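Local atomic coordinates of lysosome-associated membrane glycoprotein 2 (Mus musculus, PDB entry 5GV3), a protein that serves as a lysosomal membrane glycoprotein in lysosome biogenesis and autophagy, and inhibits the proton channel TMEM175 directly, which favours acidification of the lysosomal lumen. Residues Phe22-Glu27 with Ile86-Asn91. Sequence-based numbering, arbitrary orientation.
With NAG (2-acetamido-2-deoxy-beta-D-glucopyranose), chain P; NAG (2-acetamido-2-deoxy-beta-D-glucopyranose), chain N.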
loop_
_atom_site.group_PDB
_atom_site.type_symbol
_atom_site.label_atom_id
_atom_site.label_comp_id
_atom_site.label_asym_id
_atom_site.label_seq_id
_atom_site.Cartn_x
_atom_site.Cartn_y
_atom_site.Cartn_z
ATOM N N PHE A 22 -9.885 0.334 0.695
ATOM C CA PHE A 22 -10.174 -0.089 -0.672
ATOM C C PHE A 22 -11.658 -0.280 -0.894
ATOM O O PHE A 22 -12.307 -1.064 -0.209
ATOM C CB PHE A 22 -9.453 -1.402 -0.979
ATOM C CG PHE A 22 -7.965 -1.323 -0.804
ATOM C CD1 PHE A 22 -7.188 -0.605 -1.691
ATOM C CD2 PHE A 22 -7.351 -1.941 0.269
ATOM C CE1 PHE A 22 -5.819 -0.521 -1.519
ATOM C CE2 PHE A 22 -5.983 -1.860 0.451
ATOM C CZ PHE A 22 -5.214 -1.151 -0.440
ATOM N N THR A 23 -12.199 0.458 -1.852
ATOM C CA THR A 23 -13.601 0.323 -2.193
ATOM C C THR A 23 -13.714 -0.598 -3.401
ATOM O O THR A 23 -13.286 -0.248 -4.499
ATOM C CB THR A 23 -14.237 1.689 -2.474
ATOM O OG1 THR A 23 -14.007 2.553 -1.358
ATOM C CG2 THR A 23 -15.732 1.555 -2.679
ATOM N N ILE A 24 -14.252 -1.795 -3.179
ATOM C CA ILE A 24 -14.294 -2.822 -4.217
ATOM C C ILE A 24 -15.717 -3.136 -4.677
ATOM O O ILE A 24 -16.605 -3.399 -3.861
ATOM C CB ILE A 24 -13.640 -4.133 -3.739
ATOM C CG1 ILE A 24 -12.203 -3.871 -3.280
ATOM C CG2 ILE A 24 -13.678 -5.198 -4.857
ATOM C CD1 ILE A 24 -11.531 -5.072 -2.662
ATOM N N THR A 25 -15.927 -3.086 -5.988
ATOM C CA THR A 25 -17.192 -3.511 -6.577
ATOM C C THR A 25 -17.014 -4.896 -7.179
ATOM O O THR A 25 -16.114 -5.111 -7.984
ATOM C CB THR A 25 -17.683 -2.535 -7.664
ATOM O OG1 THR A 25 -17.778 -1.213 -7.123
ATOM C CG2 THR A 25 -19.062 -2.963 -8.187
ATOM N N TYR A 26 -17.868 -5.835 -6.787
ATOM C CA TYR A 26 -17.806 -7.182 -7.342
ATOM C C TYR A 26 -19.184 -7.658 -7.791
ATOM O O TYR A 26 -20.205 -7.179 -7.299
ATOM C CB TYR A 26 -17.210 -8.149 -6.323
ATOM C CG TYR A 26 -17.992 -8.267 -5.036
ATOM C CD1 TYR A 26 -17.848 -7.325 -4.024
ATOM C CD2 TYR A 26 -18.836 -9.342 -4.812
ATOM C CE1 TYR A 26 -18.555 -7.433 -2.839
ATOM C CE2 TYR A 26 -19.539 -9.463 -3.626
ATOM C CZ TYR A 26 -19.395 -8.505 -2.645
ATOM O OH TYR A 26 -20.097 -8.623 -1.464
ATOM N N GLU A 27 -19.212 -8.618 -8.710
ATOM C CA GLU A 27 -20.479 -9.107 -9.235
ATOM C C GLU A 27 -21.169 -10.048 -8.255
ATOM O O GLU A 27 -20.549 -10.936 -7.666
ATOM C CB GLU A 27 -20.276 -9.825 -10.579
ATOM C CG GLU A 27 -21.573 -10.370 -11.173
ATOM C CD GLU A 27 -21.382 -11.067 -12.511
ATOM O OE1 GLU A 27 -20.236 -11.140 -12.999
ATOM O OE2 GLU A 27 -22.392 -11.533 -13.079
ATOM N N ILE A 86 2.416 -0.817 -7.277
ATOM C CA ILE A 86 1.445 -0.991 -6.220
ATOM C C ILE A 86 0.398 -1.979 -6.717
ATOM O O ILE A 86 -0.210 -1.777 -7.766
ATOM C CB ILE A 86 0.778 0.329 -5.816
ATOM C CG1 ILE A 86 1.829 1.331 -5.342
ATOM C CG2 ILE A 86 -0.264 0.090 -4.728
ATOM C CD1 ILE A 86 1.277 2.714 -5.077
ATOM N N VAL A 87 0.230 -3.070 -5.981
ATOM C CA VAL A 87 -0.681 -4.129 -6.392
ATOM C C VAL A 87 -1.604 -4.547 -5.252
ATOM O O VAL A 87 -1.164 -4.777 -4.124
ATOM C CB VAL A 87 0.090 -5.366 -6.881
ATOM C CG1 VAL A 87 -0.861 -6.515 -7.139
ATOM C CG2 VAL A 87 0.884 -5.041 -8.136
ATOM N N LEU A 88 -2.890 -4.646 -5.563
ATOM C CA LEU A 88 -3.881 -5.165 -4.636
ATOM C C LEU A 88 -4.431 -6.484 -5.162
ATOM O O LEU A 88 -4.798 -6.587 -6.332
ATOM C CB LEU A 88 -5.020 -4.166 -4.440
ATOM C CG LEU A 88 -6.171 -4.607 -3.536
ATOM C CD1 LEU A 88 -5.744 -4.537 -2.090
ATOM C CD2 LEU A 88 -7.401 -3.746 -3.772
ATOM N N SER A 89 -4.465 -7.498 -4.305
ATOM C CA SER A 89 -5.098 -8.766 -4.657
ATOM C C SER A 89 -6.220 -9.054 -3.684
ATOM O O SER A 89 -6.042 -8.963 -2.467
ATOM C CB SER A 89 -4.093 -9.916 -4.661
ATOM O OG SER A 89 -3.042 -9.662 -5.569
ATOM N N TYR A 90 -7.394 -9.360 -4.215
ATOM C CA TYR A 90 -8.517 -9.691 -3.356
ATOM C C TYR A 90 -9.196 -10.982 -3.797
ATOM O O TYR A 90 -9.241 -11.312 -4.981
ATOM C CB TYR A 90 -9.520 -8.538 -3.276
ATOM C CG TYR A 90 -10.153 -8.093 -4.572
ATOM C CD1 TYR A 90 -9.514 -7.182 -5.402
ATOM C CD2 TYR A 90 -11.407 -8.557 -4.948
ATOM C CE1 TYR A 90 -10.099 -6.753 -6.574
ATOM C CE2 TYR A 90 -12.001 -8.139 -6.127
ATOM C CZ TYR A 90 -11.345 -7.236 -6.933
ATOM O OH TYR A 90 -11.935 -6.818 -8.103
ATOM N N ASN A 91 -9.672 -11.726 -2.805
ATOM C CA ASN A 91 -10.195 -13.066 -2.987
ATOM C C ASN A 91 -11.700 -13.083 -2.731
ATOM O O ASN A 91 -12.138 -12.979 -1.589
ATOM C CB ASN A 91 -9.453 -14.003 -2.036
ATOM C CG ASN A 91 -9.900 -15.439 -2.135
ATOM O OD1 ASN A 91 -10.908 -15.764 -2.763
ATOM N ND2 ASN A 91 -9.142 -16.320 -1.490
HETATM C C1 NAG P . -21.432 -5.913 -12.433
HETATM C C2 NAG P . -20.005 -6.386 -12.709
HETATM C C3 NAG P . -19.864 -6.870 -14.152
HETATM C C4 NAG P . -20.934 -7.896 -14.491
HETATM C C5 NAG P . -22.307 -7.311 -14.194
HETATM C C6 NAG P . -23.437 -8.283 -14.453
HETATM C C7 NAG P . -18.381 -5.212 -11.285
HETATM C C8 NAG P . -17.423 -4.066 -11.199
HETATM N N2 NAG P . -19.047 -5.329 -12.440
HETATM O O3 NAG P . -18.576 -7.451 -14.312
HETATM O O4 NAG P . -20.853 -8.237 -15.870
HETATM O O5 NAG P . -22.376 -6.948 -12.807
HETATM O O6 NAG P . -24.601 -7.884 -13.745
HETATM O O7 NAG P . -18.545 -5.993 -10.355
HETATM C C1 NAG N . -9.481 -17.715 -1.481
HETATM C C2 NAG N . -8.291 -18.637 -1.316
HETATM C C3 NAG N . -8.765 -20.082 -1.349
HETATM C C4 NAG N . -9.826 -20.311 -0.280
HETATM C C5 NAG N . -10.941 -19.263 -0.361
HETATM C C6 NAG N . -11.853 -19.292 0.845
HETATM C C7 NAG N . -6.096 -17.821 -2.040
HETATM C C8 NAG N . -5.143 -17.673 -3.187
HETATM N N2 NAG N . -7.268 -18.405 -2.321
HETATM O O3 NAG N . -7.659 -20.952 -1.138
HETATM O O4 NAG N . -10.403 -21.600 -0.450
HETATM O O5 NAG N . -10.402 -17.932 -0.419
HETATM O O6 NAG N . -11.352 -18.458 1.882
HETATM O O7 NAG N . -5.823 -17.423 -0.912
HETATM O O HOH W 1 -14.663 -7.618 -8.866
#
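Leu88 places its CD1 methyl over one face of the Phe22 ring. Leu88 CD1 stands almost over the middle, 3.7 Å from the centroid of the Phe22 ring and 11° off the normal, a CH-pi contact, while the other methyl sits towards the root of the ring, with Leu88 CD2 3.8 Å from Phe22 CD1. The two methyls of Leu88 together cover the face from CG to CZ, the side chains pointing in opposing senses. Two residues on, the roles are exchanged: here strand 22-27 supplies the aliphatic group and strand 86-91 the ring. Ile24 reaches Tyr90 with both of its branches over one face. Ile24 CG2 lies above the rim on the phenol side, 3.6 Å from Tyr90 CE2, and Ile24 CD1 rests near the inner end, 3.8 Å from Tyr90 CG. With CG1 anti to the carbonyl carbon (chi1 -56°) and the chain extended beyond it, the isoleucine spans the length of the tyrosine ring.

Tyr90 OH leaves this apolar layer at the ring edge, where a water lying in the ring plane, 2.9 Å from Tyr90 OH, donates a hydrogen bond to the backbone Thr25 O at 3.0 Å. The phenol is thereby tied through solvent to the opposite backbone. Val136 packs on both Leu88 and Tyr90, and Trp70 meets the ring of Phe22, extending the core. Asn91, just beyond Tyr90, carries an N-linked glycan on ND2, and the acetamido group of a second glycan packs its C8 methyl against Thr25 CG2.

The strands, whose axes come within 10.6 Å at 46°, belong to different sheets, and their alternating inward residues meet across the hydrophobic core, as in the beta-prism fold of LAMP lumenal domains, here the first lumenal, membrane-distal domain of LAMP-2.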